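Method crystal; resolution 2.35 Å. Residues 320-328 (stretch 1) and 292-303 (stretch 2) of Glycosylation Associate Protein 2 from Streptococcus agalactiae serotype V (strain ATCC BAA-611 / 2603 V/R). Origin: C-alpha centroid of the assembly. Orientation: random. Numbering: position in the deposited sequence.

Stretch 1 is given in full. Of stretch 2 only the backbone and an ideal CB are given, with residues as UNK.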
# COMPACT_ATOMS: atom_id res chain seq x y z
N LYS B 320 -11.63 -12.62 10.35
CA LYS B 320 -13.02 -12.15 10.41
C LYS B 320 -13.18 -10.96 11.35
O LYS B 320 -14.25 -10.71 11.90
CB LYS B 320 -13.96 -13.30 10.78
CG LYS B 320 -13.84 -14.52 9.85
CD LYS B 320 -14.45 -14.25 8.47
CE LYS B 320 -15.07 -15.52 7.84
NZ LYS B 320 -16.47 -15.31 7.34
N THR B 321 -12.10 -10.22 11.53
CA THR B 321 -12.07 -9.01 12.34
C THR B 321 -11.81 -7.80 11.44
O THR B 321 -11.28 -7.94 10.33
CB THR B 321 -10.97 -9.15 13.41
OG1 THR B 321 -11.07 -8.09 14.37
CG2 THR B 321 -9.59 -9.12 12.76
N PRO B 322 -12.21 -6.59 11.86
CA PRO B 322 -11.82 -5.40 11.08
C PRO B 322 -10.31 -5.27 11.06
O PRO B 322 -9.64 -5.54 12.07
CB PRO B 322 -12.47 -4.24 11.84
CG PRO B 322 -13.54 -4.88 12.69
CD PRO B 322 -13.08 -6.27 13.00
N PHE B 323 -9.77 -4.88 9.91
CA PHE B 323 -8.32 -4.91 9.77
C PHE B 323 -7.79 -3.81 8.85
O PHE B 323 -8.48 -3.31 7.95
CB PHE B 323 -7.82 -6.28 9.30
CG PHE B 323 -8.14 -6.63 7.87
CD1 PHE B 323 -9.34 -7.23 7.54
CD2 PHE B 323 -7.20 -6.41 6.85
CE1 PHE B 323 -9.64 -7.60 6.24
CE2 PHE B 323 -7.48 -6.77 5.53
CZ PHE B 323 -8.70 -7.36 5.22
N MET B 324 -6.54 -3.46 9.10
CA MET B 324 -5.83 -2.45 8.35
C MET B 324 -4.48 -3.03 7.95
O MET B 324 -3.85 -3.74 8.74
CB MET B 324 -5.65 -1.18 9.18
CG MET B 324 -5.24 0.05 8.42
SD MET B 324 -5.23 1.46 9.55
CE MET B 324 -4.35 2.69 8.58
N LEU B 325 -4.07 -2.76 6.71
CA LEU B 325 -2.73 -3.10 6.24
C LEU B 325 -1.95 -1.83 5.96
O LEU B 325 -2.51 -0.83 5.50
CB LEU B 325 -2.78 -3.96 4.99
CG LEU B 325 -3.83 -5.07 4.97
CD1 LEU B 325 -3.80 -5.76 3.60
CD2 LEU B 325 -3.58 -6.07 6.11
N ILE B 326 -0.65 -1.86 6.24
CA ILE B 326 0.26 -0.74 6.04
C ILE B 326 1.52 -1.28 5.38
O ILE B 326 2.11 -2.25 5.87
CB ILE B 326 0.59 -0.02 7.37
CG1 ILE B 326 -0.66 0.05 8.27
CG2 ILE B 326 1.18 1.36 7.11
CD1 ILE B 326 -0.55 1.01 9.42
N CYS B 327 1.94 -0.67 4.28
CA CYS B 327 3.18 -1.04 3.61
C CYS B 327 3.98 0.21 3.28
O CYS B 327 3.44 1.32 3.19
CB CYS B 327 2.92 -1.83 2.32
SG CYS B 327 2.09 -0.86 1.05
N ASP B 328 5.28 0.02 3.12
CA ASP B 328 6.24 1.11 2.95
C ASP B 328 7.04 0.84 1.69
O ASP B 328 7.91 -0.07 1.69
CB ASP B 328 7.14 1.22 4.18
CG ASP B 328 8.25 2.23 4.02
OD1 ASP B 328 8.30 2.92 2.98
OD2 ASP B 328 9.09 2.33 4.96
N UNK B 292 -17.09 -6.77 10.17
CA UNK B 292 -18.33 -6.78 10.94
C UNK B 292 -18.45 -5.62 11.91
O UNK B 292 -19.40 -5.57 12.69
CB UNK B 292 -18.45 -8.10 11.71
N UNK B 293 -17.50 -4.69 11.89
CA UNK B 293 -17.55 -3.45 12.67
C UNK B 293 -17.53 -3.73 14.17
O UNK B 293 -17.92 -2.87 14.97
CB UNK B 293 -18.80 -2.65 12.31
N UNK B 294 -17.06 -4.89 14.54
CA UNK B 294 -16.94 -5.25 15.92
C UNK B 294 -15.48 -5.37 16.27
O UNK B 294 -14.69 -5.74 15.47
CB UNK B 294 -17.69 -6.55 16.22
N UNK B 295 -15.13 -5.08 17.51
CA UNK B 295 -13.76 -5.13 17.99
C UNK B 295 -13.12 -6.47 17.95
O UNK B 295 -13.78 -7.45 18.03
CB UNK B 295 -13.70 -4.61 19.43
N UNK B 296 -11.82 -6.51 17.80
CA UNK B 296 -11.02 -5.30 17.72
C UNK B 296 -10.56 -4.99 16.31
O UNK B 296 -10.80 -5.75 15.43
CB UNK B 296 -9.80 -5.42 18.64
N UNK B 297 -9.90 -3.85 16.13
CA UNK B 297 -9.33 -3.51 14.84
C UNK B 297 -7.89 -4.04 14.84
O UNK B 297 -7.12 -3.73 15.71
CB UNK B 297 -9.38 -2.00 14.58
N UNK B 298 -7.56 -4.84 13.85
CA UNK B 298 -6.24 -5.48 13.80
C UNK B 298 -5.39 -4.89 12.67
O UNK B 298 -5.77 -4.99 11.49
CB UNK B 298 -6.39 -6.99 13.61
N UNK B 299 -4.23 -4.36 13.01
CA UNK B 299 -3.34 -3.68 12.06
C UNK B 299 -2.12 -4.55 11.81
O UNK B 299 -1.43 -4.97 12.76
CB UNK B 299 -2.92 -2.30 12.58
N UNK B 300 -1.83 -4.82 10.54
CA UNK B 300 -0.64 -5.57 10.14
C UNK B 300 0.27 -4.67 9.31
O UNK B 300 -0.13 -4.21 8.24
CB UNK B 300 -1.02 -6.83 9.35
N UNK B 301 1.47 -4.40 9.82
CA UNK B 301 2.50 -3.71 9.05
C UNK B 301 3.23 -4.71 8.15
O UNK B 301 3.70 -5.75 8.61
CB UNK B 301 3.49 -3.00 9.98
N UNK B 302 3.33 -4.38 6.86
CA UNK B 302 3.98 -5.29 5.93
C UNK B 302 5.47 -5.38 6.23
O UNK B 302 6.11 -4.41 6.64
CB UNK B 302 3.75 -4.84 4.49
N UNK B 303 6.03 -6.58 6.01
CA UNK B 303 7.46 -6.76 6.08
C UNK B 303 8.19 -6.14 4.89
O UNK B 303 7.61 -5.49 4.01
CB UNK B 303 7.79 -8.25 6.17

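Position 292 has its ideal CB 4.9 Å from Lys 320 O, and CA-to-CB points sideways. Lys 320 O is an acceptor, so a donor such as Asn or Ser would suit; the sideways direction leaves other choices open. It is Asp 292. Its OD1 accepts a hydrogen bond from the backbone N of 294 at 3.0 Å. Its OD2 is 3.2 Å from Lys 320 O, but both are acceptors and no hydrogen bond forms.

Position 293 has positive phi (64°), which favours Gly, Asn or Asp. Its CB points away, so stretch 1 sets no limit. It is Phe 293.

Positions 294 and 295 have no atom of stretch 1 within 5.5 Å of the ideal CB, so the choice is wide. The phi of -63° at 295 allows proline. They are Lys 294 and Pro 295. The Lys 294 backbone O packs 3.0 Å from Pro 322 CD.

Position 296 points away, and the peptide bond before it is cis, which strongly suggests proline. It is Pro 296. Its ring CD lies 3.5 Å from Thr 321 OG1.

Position 297 points sideways, with Pro 322 O 4.3 Å from the ideal CB. Pro 322 and Met 324 offer apolar surface, so Leu, Ile or Met would suit. It is Leu 297. CD1 reaches back to 3.8 Å from Phe 323 CA.

Position 298 pairs with Phe 323. Pro 322 O and Thr 321 CG2 are each 3.9 Å from the ideal CB. An acceptor beside a methyl suits a small hydroxyl, Ser or Thr; Val would also be plausible. It is Thr 298. Its N and OG1 both donate to Pro 322 O, at 2.8 and 3.0 Å, and its O accepts from Met 324 N at 2.9 Å.

Position 299 pairs with Met 324 and shares its face with Ile 326, whose CD1 is 5.2 Å from the ideal CB. A beta-branched apolar residue fits. It is Val 299. CG2 meets Met 324 CB at 4.0 Å, and CG1 meets Ile 326 CD1 at 3.7 Å.

Position 300 lies on the other face, with Leu 325 CD2 4.2 Å from the ideal CB. Apolar or aromatic groups would suit. It is Tyr 300. CB packs on Leu 325 CD2, while the ring leads away. Its N donates to Met 324 O at 2.9 Å, and its O accepts from Ile 326 N at 3.1 Å.

Position 301 shares a face with Ile 326. A large apolar group could reach that side chain. It is Phe 301. Ile 326 CD1 sits over one ring face, 3.7 Å from CZ, in a CH-pi contact.

Position 302 points toward stretch 1, with Ile 326 O only 3.4 Å from the ideal CB. A small donor, Ser or Thr, is favoured. It is Ser 302. Its N and OG both donate to Ile 326 O, at 2.6 and 3.2 Å.

Position 303 points its ideal CB away, so stretch 1 does not restrict the choice. It is Gly 303. Asp 328 N donates to water 1 at 2.7 Å, and water 1 makes a weak hydrogen bond to Gly 303 O at 3.4 Å.

Stretch 2 292-303: DFKPPLTVYFSG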
# COMPACT_ATOMS: atom_id res chain seq x y z
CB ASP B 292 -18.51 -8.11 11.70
CG ASP B 292 -17.35 -8.44 12.64
OD1 ASP B 292 -16.68 -7.51 13.16
OD2 ASP B 292 -17.10 -9.64 12.85
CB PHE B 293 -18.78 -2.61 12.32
CG PHE B 293 -18.75 -2.02 10.92
CD1 PHE B 293 -19.05 -2.79 9.81
CD2 PHE B 293 -18.50 -0.66 10.74
CE1 PHE B 293 -19.08 -2.24 8.53
CE2 PHE B 293 -18.53 -0.09 9.46
CZ PHE B 293 -18.82 -0.89 8.35
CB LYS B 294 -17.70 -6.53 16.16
CG LYS B 294 -19.13 -6.41 15.73
CD LYS B 294 -19.98 -7.51 16.28
CE LYS B 294 -21.09 -7.87 15.34
NZ LYS B 294 -20.88 -9.26 14.86
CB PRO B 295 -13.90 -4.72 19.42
CG PRO B 295 -15.11 -3.89 19.45
CD PRO B 295 -16.04 -4.55 18.51
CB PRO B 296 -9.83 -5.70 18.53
CG PRO B 296 -9.64 -7.10 18.17
CD PRO B 296 -10.97 -7.68 17.87
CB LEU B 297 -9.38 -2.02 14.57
CG LEU B 297 -8.46 -1.42 13.52
CD1 LEU B 297 -8.77 -1.98 12.17
CD2 LEU B 297 -8.54 0.06 13.48
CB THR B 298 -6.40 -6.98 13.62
OG1 THR B 298 -7.16 -7.22 12.43
CG2 THR B 298 -7.11 -7.57 14.83
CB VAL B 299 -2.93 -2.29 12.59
CG1 VAL B 299 -1.96 -1.60 11.63
CG2 VAL B 299 -4.15 -1.43 12.86
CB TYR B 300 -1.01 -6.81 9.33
CG TYR B 300 0.18 -7.67 8.97
CD1 TYR B 300 0.98 -8.24 9.97
CD2 TYR B 300 0.51 -7.93 7.64
CE1 TYR B 300 2.07 -9.04 9.64
CE2 TYR B 300 1.61 -8.71 7.30
CZ TYR B 300 2.38 -9.27 8.31
OH TYR B 300 3.46 -10.06 7.99
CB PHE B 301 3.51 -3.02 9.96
CG PHE B 301 3.00 -1.77 10.63
CD1 PHE B 301 2.16 -1.86 11.73
CD2 PHE B 301 3.41 -0.52 10.21
CE1 PHE B 301 1.71 -0.72 12.37
CE2 PHE B 301 2.96 0.62 10.85
CZ PHE B 301 2.11 0.52 11.93
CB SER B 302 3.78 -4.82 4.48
OG SER B 302 2.42 -4.86 4.10
O HOH W 1 6.23 -2.52 3.26
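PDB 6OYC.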